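Local coordinates for protein SSD1 (Saccharomyces cerevisiae S288C, PDB 7AM1), which binds mRNA untranslated regions and represses translation as a catalytically inactive member of the RNase II family, a pseudonuclease, at residues 218-223 against 282-287; 260-265 against 299-304; 320-325 against 703-708. One frame throughout, in Å; residues are numbered along the deposited sequence.

Interaction 1: 218-223 against 282-287; sequences GQLFSG and LFVASI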
loop_
_atom_site.group_PDB
_atom_site.type_symbol
_atom_site.label_atom_id
_atom_site.label_comp_id
_atom_site.label_asym_id
_atom_site.label_seq_id
_atom_site.Cartn_x
_atom_site.Cartn_y
_atom_site.Cartn_z
ATOM N N GLY A 218 -0.458 22.766 -0.239
ATOM C CA GLY A 218 0.878 22.572 0.291
ATOM C C GLY A 218 1.482 21.205 0.048
ATOM O O GLY A 218 2.330 20.765 0.829
ATOM N N GLN A 219 1.094 20.528 -1.028
ATOM C CA GLN A 219 1.688 19.234 -1.338
ATOM C C GLN A 219 3.145 19.420 -1.745
ATOM O O GLN A 219 3.520 20.422 -2.358
ATOM C CB GLN A 219 0.911 18.542 -2.458
ATOM C CG GLN A 219 -0.502 18.125 -2.079
ATOM C CD GLN A 219 -1.234 17.432 -3.215
ATOM O OE1 GLN A 219 -0.716 16.502 -3.833
ATOM N NE2 GLN A 219 -2.453 17.880 -3.488
ATOM N N LEU A 220 3.979 18.450 -1.371
ATOM C CA LEU A 220 5.406 18.491 -1.647
ATOM C C LEU A 220 5.782 17.345 -2.575
ATOM O O LEU A 220 5.128 16.295 -2.591
ATOM C CB LEU A 220 6.233 18.388 -0.359
ATOM C CG LEU A 220 5.922 19.423 0.721
ATOM C CD1 LEU A 220 6.638 19.080 2.021
ATOM C CD2 LEU A 220 6.302 20.815 0.241
ATOM N N PHE A 221 6.845 17.560 -3.349
ATOM C CA PHE A 221 7.325 16.590 -4.323
ATOM C C PHE A 221 8.841 16.523 -4.259
ATOM O O PHE A 221 9.513 17.551 -4.371
ATOM C CB PHE A 221 6.898 16.967 -5.746
ATOM C CG PHE A 221 5.429 17.210 -5.888
ATOM C CD1 PHE A 221 4.540 16.155 -5.912
ATOM C CD2 PHE A 221 4.940 18.501 -6.002
ATOM C CE1 PHE A 221 3.183 16.381 -6.046
ATOM C CE2 PHE A 221 3.586 18.730 -6.132
ATOM C CZ PHE A 221 2.706 17.666 -6.151
ATOM N N SER A 222 9.372 15.322 -4.088
ATOM C CA SER A 222 10.808 15.105 -4.154
ATOM C C SER A 222 11.204 14.786 -5.590
ATOM O O SER A 222 10.412 14.236 -6.363
ATOM C CB SER A 222 11.223 13.964 -3.231
ATOM O OG SER A 222 10.628 12.753 -3.658
ATOM N N GLY A 223 12.431 15.145 -5.948
ATOM C CA GLY A 223 12.897 14.918 -7.299
ATOM C C GLY A 223 14.222 15.609 -7.554
ATOM O O GLY A 223 14.898 16.072 -6.632
ATOM N N LEU A 282 18.882 15.652 -4.441
ATOM C CA LEU A 282 17.436 15.582 -4.293
ATOM C C LEU A 282 16.927 16.906 -3.743
ATOM O O LEU A 282 17.470 17.427 -2.762
ATOM C CB LEU A 282 17.033 14.431 -3.372
ATOM C CG LEU A 282 16.915 13.058 -4.038
ATOM C CD1 LEU A 282 16.513 12.009 -3.013
ATOM C CD2 LEU A 282 15.918 13.077 -5.191
ATOM N N PHE A 283 15.905 17.454 -4.389
ATOM C CA PHE A 283 15.233 18.652 -3.917
ATOM C C PHE A 283 13.771 18.336 -3.634
ATOM O O PHE A 283 13.223 17.338 -4.109
ATOM C CB PHE A 283 15.329 19.782 -4.946
ATOM C CG PHE A 283 16.738 20.227 -5.231
ATOM C CD1 PHE A 283 17.485 19.593 -6.207
ATOM C CD2 PHE A 283 17.315 21.271 -4.529
ATOM C CE1 PHE A 283 18.781 19.992 -6.485
ATOM C CE2 PHE A 283 18.613 21.676 -4.805
ATOM C CZ PHE A 283 19.344 21.032 -5.780
ATOM N N VAL A 284 13.140 19.200 -2.850
ATOM C CA VAL A 284 11.698 19.171 -2.645
ATOM C C VAL A 284 11.116 20.418 -3.295
ATOM O O VAL A 284 11.646 21.522 -3.116
ATOM C CB VAL A 284 11.336 19.098 -1.152
ATOM C CG1 VAL A 284 9.829 19.074 -0.976
ATOM C CG2 VAL A 284 11.958 17.859 -0.516
ATOM N N ALA A 285 10.040 20.242 -4.061
ATOM C CA ALA A 285 9.394 21.337 -4.770
ATOM C C ALA A 285 7.896 21.328 -4.489
ATOM O O ALA A 285 7.333 20.336 -4.018
ATOM C CB ALA A 285 9.649 21.246 -6.281
ATOM N N SER A 286 7.255 22.457 -4.787
ATOM C CA SER A 286 5.806 22.581 -4.722
ATOM C C SER A 286 5.308 23.248 -5.994
ATOM O O SER A 286 6.035 24.006 -6.640
ATOM C CB SER A 286 5.352 23.401 -3.499
ATOM O OG SER A 286 5.609 22.704 -2.292
ATOM N N ILE A 287 4.066 22.949 -6.360
ATOM C CA ILE A 287 3.447 23.544 -7.538
ATOM C C ILE A 287 2.684 24.787 -7.103
ATOM O O ILE A 287 1.818 24.724 -6.223
ATOM C CB ILE A 287 2.523 22.535 -8.242
ATOM C CG1 ILE A 287 3.357 21.426 -8.894
ATOM C CG2 ILE A 287 1.651 23.237 -9.270
ATOM C CD1 ILE A 287 2.540 20.294 -9.468
HETATM O O HOH W 1 2.358 21.471 -4.464
#
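Phe221 and Ala285 form an antiparallel hydrogen-bonded pair, and two residues on, Gly223 and Phe283 form a second. Between them Ser222 and Val284 make a non-hydrogen-bonded pair whose CA atoms come within 4.4 Å. Here the packing is tight: Ala285 N reaches Phe221 O at 2.8 Å and Phe283 N reaches Gly223 O at 2.8 Å, while Val284 CA sets its hydrogen against Phe221 O, giving that carbonyl a second, weaker donor. Leu282 CD2 comes 3.5 Å from Gly223 O. On the face of Phe221 and Ala285, Ile287 CD1 comes obliquely to the Phe221 ring, 3.8 Å from CE2, and Phe250 covers the same side.

Towards Gln219 the direct backbone bonds give out, and this end, with Leu220, Ser286 and Ile287 partly exposed, is the more open, watered side. There Ser286 OG, anti to its carbonyl carbon (chi1 -68°), donates to Gln219 O at 3.1 Å from 29° outside the carbonyl plane, and a water bridges the same Gln219 O to Ile287 N. Leu220 CB meets Val284 CG1 at 3.7 Å. Direct backbone pairing thus gives way to a hydroxyl and a water in this OB-fold sheet of the second cold-shock domain, and Gln219 O is still gripped by two donors.

Interaction 2: 260-265 against 299-304; sequences IAIPTE and GILVSE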
loop_
_atom_site.group_PDB
_atom_site.type_symbol
_atom_site.label_atom_id
_atom_site.label_comp_id
_atom_site.label_asym_id
_atom_site.label_seq_id
_atom_site.Cartn_x
_atom_site.Cartn_y
_atom_site.Cartn_z
ATOM N N ILE A 260 7.931 20.158 -13.506
ATOM C CA ILE A 260 7.579 21.450 -12.934
ATOM C C ILE A 260 8.627 22.462 -13.366
ATOM O O ILE A 260 9.831 22.227 -13.204
ATOM C CB ILE A 260 7.479 21.391 -11.401
ATOM C CG1 ILE A 260 6.466 20.327 -10.971
ATOM C CG2 ILE A 260 7.107 22.765 -10.860
ATOM C CD1 ILE A 260 6.498 19.997 -9.479
ATOM N N ALA A 261 8.170 23.576 -13.926
ATOM C CA ALA A 261 9.066 24.661 -14.295
ATOM C C ALA A 261 9.403 25.469 -13.048
ATOM O O ALA A 261 8.505 25.962 -12.358
ATOM C CB ALA A 261 8.427 25.544 -15.364
ATOM N N ILE A 262 10.690 25.588 -12.760
ATOM C CA ILE A 262 11.186 26.367 -11.627
ATOM C C ILE A 262 11.884 27.598 -12.205
ATOM O O ILE A 262 12.905 27.455 -12.890
ATOM C CB ILE A 262 12.153 25.552 -10.759
ATOM C CG1 ILE A 262 11.511 24.241 -10.289
ATOM C CG2 ILE A 262 12.628 26.395 -9.584
ATOM C CD1 ILE A 262 10.326 24.415 -9.389
ATOM N N PRO A 263 11.380 28.807 -11.971
ATOM C CA PRO A 263 12.155 29.991 -12.366
ATOM C C PRO A 263 13.532 29.939 -11.724
ATOM O O PRO A 263 13.662 29.770 -10.509
ATOM C CB PRO A 263 11.311 31.158 -11.845
ATOM C CG PRO A 263 9.913 30.618 -11.812
ATOM C CD PRO A 263 10.055 29.168 -11.435
ATOM N N THR A 264 14.567 30.084 -12.551
ATOM C CA THR A 264 15.935 29.911 -12.075
ATOM C C THR A 264 16.315 30.909 -10.991
ATOM O O THR A 264 17.350 30.724 -10.341
ATOM C CB THR A 264 16.914 30.007 -13.244
ATOM O OG1 THR A 264 16.625 31.174 -14.022
ATOM C CG2 THR A 264 16.812 28.765 -14.116
ATOM N N GLU A 265 15.525 31.965 -10.792
ATOM C CA GLU A 265 15.734 32.845 -9.649
ATOM C C GLU A 265 15.501 32.132 -8.322
ATOM O O GLU A 265 15.892 32.665 -7.277
ATOM C CB GLU A 265 14.817 34.064 -9.754
ATOM N N GLY A 299 6.377 26.085 -10.257
ATOM C CA GLY A 299 6.529 25.726 -8.862
ATOM C C GLY A 299 7.678 26.441 -8.189
ATOM O O GLY A 299 8.309 27.314 -8.792
ATOM N N ILE A 300 7.954 26.087 -6.934
ATOM C CA ILE A 300 9.038 26.683 -6.170
ATOM C C ILE A 300 9.869 25.557 -5.568
ATOM O O ILE A 300 9.394 24.436 -5.380
ATOM C CB ILE A 300 8.512 27.611 -5.052
ATOM C CG1 ILE A 300 7.657 26.812 -4.064
ATOM C CG2 ILE A 300 7.680 28.736 -5.649
ATOM C CD1 ILE A 300 7.130 27.611 -2.874
ATOM N N LEU A 301 11.118 25.877 -5.238
ATOM C CA LEU A 301 11.965 24.954 -4.493
ATOM C C LEU A 301 11.731 25.163 -3.005
ATOM O O LEU A 301 11.770 26.297 -2.517
ATOM C CB LEU A 301 13.443 25.151 -4.817
ATOM C CG LEU A 301 13.911 24.712 -6.198
ATOM C CD1 LEU A 301 15.414 24.909 -6.320
ATOM C CD2 LEU A 301 13.547 23.259 -6.439
ATOM N N VAL A 302 11.492 24.068 -2.294
ATOM C CA VAL A 302 11.277 24.107 -0.858
ATOM C C VAL A 302 12.538 23.739 -0.090
ATOM O O VAL A 302 12.875 24.392 0.898
ATOM C CB VAL A 302 10.107 23.174 -0.477
ATOM C CG1 VAL A 302 10.011 23.034 1.033
ATOM C CG2 VAL A 302 8.804 23.689 -1.070
ATOM N N SER A 303 13.257 22.711 -0.539
ATOM C CA SER A 303 14.417 22.240 0.197
ATOM C C SER A 303 15.387 21.539 -0.741
ATOM O O SER A 303 15.022 21.077 -1.825
ATOM C CB SER A 303 14.003 21.282 1.325
ATOM O OG SER A 303 13.015 21.864 2.158
ATOM N N GLU A 304 16.642 21.486 -0.302
ATOM C CA GLU A 304 17.659 20.607 -0.864
ATOM C C GLU A 304 17.927 19.513 0.161
ATOM O O GLU A 304 18.365 19.802 1.281
ATOM C CB GLU A 304 18.941 21.370 -1.185
ATOM C CG GLU A 304 20.019 20.518 -1.841
ATOM C CD GLU A 304 21.261 21.321 -2.175
ATOM O OE1 GLU A 304 21.199 22.567 -2.089
ATOM O OE2 GLU A 304 22.292 20.709 -2.535
#
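Ile262 leans over the backbone of Gly299 where two outer strands of the five-stranded OB-fold sheet of cold-shock domain 2 come together, their short axes at 72°. From CB the side chain forks. CG2, anti to the backbone N, meets Leu301 CG at 4.0 Å, the two side chains crossing at about a right angle. The other branch runs through CG1, set anti to the carbonyl carbon, and bends on (chi2 -64°) to CD1, which ends 3.5 Å from Gly299 C and close to Gly299 O. Leu225 of the strand 221-226 backs both Ile262 and Leu301, and Phe250 also packs on Ile262.

Beside this tip, Gly299 N donates to Ala261 O at 3.0 Å, tilted 22° from the carbonyl plane. Ile260 CG2 presses on the same nitrogen at 3.5 Å, and Pro263 CD lies 3.7 Å from Gly299 O. A CB on Gly299 would probably collide with Ile260 CG2, which is consistent with glycine at this close approach. The bond from Gly299 N, with a further backbone bond between Ala261 and Pro297, ties the two strand ends, and the methyl groups of Ile260 and Ile262 pack on the glycine.

Interaction 3: 320-325 against 703-708; sequences RDNNFL and KDCAYQ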
loop_
_atom_site.group_PDB
_atom_site.type_symbol
_atom_site.label_atom_id
_atom_site.label_comp_id
_atom_site.label_asym_id
_atom_site.label_seq_id
_atom_site.Cartn_x
_atom_site.Cartn_y
_atom_site.Cartn_z
ATOM N N ARG A 320 9.300 13.375 2.888
ATOM C CA ARG A 320 8.902 14.666 2.333
ATOM C C ARG A 320 8.000 14.495 1.119
ATOM O O ARG A 320 7.035 15.248 0.940
ATOM C CB ARG A 320 10.118 15.488 1.917
ATOM C CG ARG A 320 11.178 15.769 2.954
ATOM C CD ARG A 320 10.745 16.786 3.973
ATOM N NE ARG A 320 11.711 16.850 5.063
ATOM C CZ ARG A 320 12.826 17.579 5.023
ATOM N NH1 ARG A 320 13.101 18.317 3.956
ATOM N NH2 ARG A 320 13.660 17.584 6.051
ATOM N N ASP A 321 8.335 13.544 0.240
ATOM C CA ASP A 321 7.514 13.316 -0.942
ATOM C C ASP A 321 6.100 12.941 -0.550
ATOM O O ASP A 321 5.154 13.195 -1.304
ATOM C CB ASP A 321 8.119 12.217 -1.810
ATOM C CG ASP A 321 7.474 12.142 -3.181
ATOM O OD1 ASP A 321 7.300 13.203 -3.825
ATOM O OD2 ASP A 321 7.163 11.016 -3.625
ATOM N N ASN A 322 5.941 12.313 0.610
ATOM C CA ASN A 322 4.631 11.986 1.146
ATOM C C ASN A 322 4.167 12.978 2.209
ATOM O O ASN A 322 3.316 12.635 3.035
ATOM C CB ASN A 322 4.652 10.554 1.671
ATOM C CG ASN A 322 4.757 9.544 0.545
ATOM O OD1 ASN A 322 3.791 9.317 -0.183
ATOM N ND2 ASN A 322 5.933 8.955 0.380
ATOM N N ASN A 323 4.723 14.193 2.215
ATOM C CA ASN A 323 4.146 15.335 2.932
ATOM C C ASN A 323 4.304 15.238 4.443
ATOM O O ASN A 323 3.524 15.832 5.192
ATOM C CB ASN A 323 2.672 15.513 2.564
ATOM C CG ASN A 323 2.469 15.688 1.078
ATOM O OD1 ASN A 323 2.827 16.724 0.524
ATOM N ND2 ASN A 323 1.965 14.654 0.411
ATOM N N PHE A 324 5.315 14.513 4.906
ATOM C CA PHE A 324 5.634 14.431 6.329
ATOM C C PHE A 324 6.883 15.271 6.577
ATOM O O PHE A 324 7.999 14.854 6.257
ATOM C CB PHE A 324 5.827 12.978 6.761
ATOM C CG PHE A 324 4.582 12.144 6.641
ATOM C CD1 PHE A 324 3.594 12.208 7.609
ATOM C CD2 PHE A 324 4.396 11.302 5.560
ATOM C CE1 PHE A 324 2.442 11.447 7.502
ATOM C CE2 PHE A 324 3.247 10.541 5.444
ATOM C CZ PHE A 324 2.266 10.617 6.418
ATOM N N LEU A 325 6.688 16.471 7.131
ATOM C CA LEU A 325 7.814 17.290 7.559
ATOM C C LEU A 325 8.280 16.914 8.959
ATOM O O LEU A 325 9.463 17.074 9.279
ATOM C CB LEU A 325 7.438 18.771 7.517
ATOM C CG LEU A 325 7.128 19.349 6.137
ATOM C CD1 LEU A 325 6.774 20.818 6.266
ATOM C CD2 LEU A 325 8.302 19.159 5.192
ATOM N N LYS A 703 -3.102 9.566 5.502
ATOM C CA LYS A 703 -3.024 8.125 5.724
ATOM C C LYS A 703 -2.551 7.399 4.471
ATOM O O LYS A 703 -1.705 6.501 4.545
ATOM C CB LYS A 703 -4.383 7.589 6.171
ATOM C CG LYS A 703 -4.392 6.103 6.460
ATOM C CD LYS A 703 -5.478 5.754 7.476
ATOM C CE LYS A 703 -5.403 4.302 7.884
ATOM N NZ LYS A 703 -4.132 4.030 8.609
ATOM N N ASP A 704 -3.055 7.789 3.304
ATOM C CA ASP A 704 -2.573 7.158 2.083
ATOM C C ASP A 704 -1.114 7.507 1.836
ATOM O O ASP A 704 -0.365 6.683 1.307
ATOM C CB ASP A 704 -3.464 7.560 0.912
ATOM C CG ASP A 704 -4.829 6.901 0.979
ATOM O OD1 ASP A 704 -4.959 5.881 1.688
ATOM O OD2 ASP A 704 -5.773 7.403 0.347
ATOM N N CYS A 705 -0.688 8.703 2.249
ATOM C CA CYS A 705 0.725 9.055 2.192
ATOM C C CYS A 705 1.557 8.177 3.121
ATOM O O CYS A 705 2.676 7.784 2.767
ATOM C CB CYS A 705 0.908 10.532 2.547
ATOM S SG CYS A 705 0.425 11.704 1.232
ATOM N N ALA A 706 1.047 7.884 4.324
ATOM C CA ALA A 706 1.778 7.015 5.245
ATOM C C ALA A 706 1.910 5.610 4.676
ATOM O O ALA A 706 2.931 4.943 4.872
ATOM C CB ALA A 706 1.086 6.970 6.609
ATOM N N TYR A 707 0.869 5.134 3.992
ATOM C CA TYR A 707 0.934 3.850 3.302
ATOM C C TYR A 707 1.992 3.872 2.207
ATOM O O TYR A 707 2.832 2.970 2.114
ATOM C CB TYR A 707 -0.447 3.530 2.726
ATOM C CG TYR A 707 -0.499 2.409 1.717
ATOM C CD1 TYR A 707 -0.473 1.084 2.121
ATOM C CD2 TYR A 707 -0.611 2.675 0.359
ATOM C CE1 TYR A 707 -0.533 0.051 1.199
ATOM C CE2 TYR A 707 -0.672 1.650 -0.569
ATOM C CZ TYR A 707 -0.638 0.341 -0.143
ATOM O OH TYR A 707 -0.707 -0.682 -1.056
ATOM N N GLN A 708 1.973 4.907 1.368
ATOM C CA GLN A 708 2.954 4.994 0.291
ATOM C C GLN A 708 4.371 5.046 0.847
ATOM O O GLN A 708 5.276 4.385 0.322
ATOM C CB GLN A 708 2.663 6.218 -0.574
ATOM C CG GLN A 708 1.332 6.121 -1.310
ATOM C CD GLN A 708 0.936 7.392 -2.048
ATOM O OE1 GLN A 708 0.096 7.350 -2.946
ATOM N NE2 GLN A 708 1.525 8.525 -1.667
#
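Chi1 of -70° in Asn322, and a like torsion in Gln708, sets each CG anti to its own carbonyl carbon, and the two amides meet where the helix 311-321 stops against the long helix 689-725. The stop is a Schellman motif: Asn323, with positive phi, is its C-prime residue, Asn323 N bonding to Arg320 O and Phe324 N to Leu319 O. Through this turn the cold-shock domain 2 region packs against helix 689-725.

Gln708 extends beyond CG, and its NE2 donates to Asn322 OD1 at 2.8 Å, nearly along the C=O axis. The amide planes are 60° apart, yet OD1 stays close to the plane of the Gln708 amide. Asn322 ND2 is held by Ile318 O and Gln712 OE1, so both ends of this buried amide have partners and its rotation is fixed. An alanine here would probably leave Gln708 NE2 and Gln712 OE1 without this mate and open a gap beside Cys705 O, which now lies 3.5 Å from Asn322 CG.

Cys705 packs against the turn: its CB lies 3.2 Å from Asn322 O and 3.8 Å from Asn322 CB. Phe324 presents its ring edge to the helix backbone, with Cys705 C and Ala706 N near the ring plane; CE2 approaches Ala706 N at 3.6 Å, and CZ touches Ala706 CB at 3.8 Å. Val420 packs on both Phe324 and Ala706. The amide of Asn323 serves two parts of the protein, for OD1 accepts from Leu220 N while ND2 turns to the helix, donating to Cys705 SG at 3.4 Å with the sulphur only 7° out of the amide plane.

How the interactions relate
Interactions 1 and 2 belong to one OB-fold sheet: strand 281-289 pairs with 221-226 in the first and borders 298-307, a partner in the second, through backbone bonds such as Ser286 O to Ile300 N. Interaction 1 is buried and ruled by main-chain pairing; interaction 2, partly buried, brings the outermost strands together at their ends by a backbone bond with isoleucine methyls packed on a glycine. Interaction 3, nearest the centre of the chain and also buried, instead relies on side-chain amides and a sulphur at a helix end. It is tied to interaction 1 by Asp321 OD1 with Ser222 N and Asn323 OD1 with Leu220 N, so the turn links the sheet to helix 689-725.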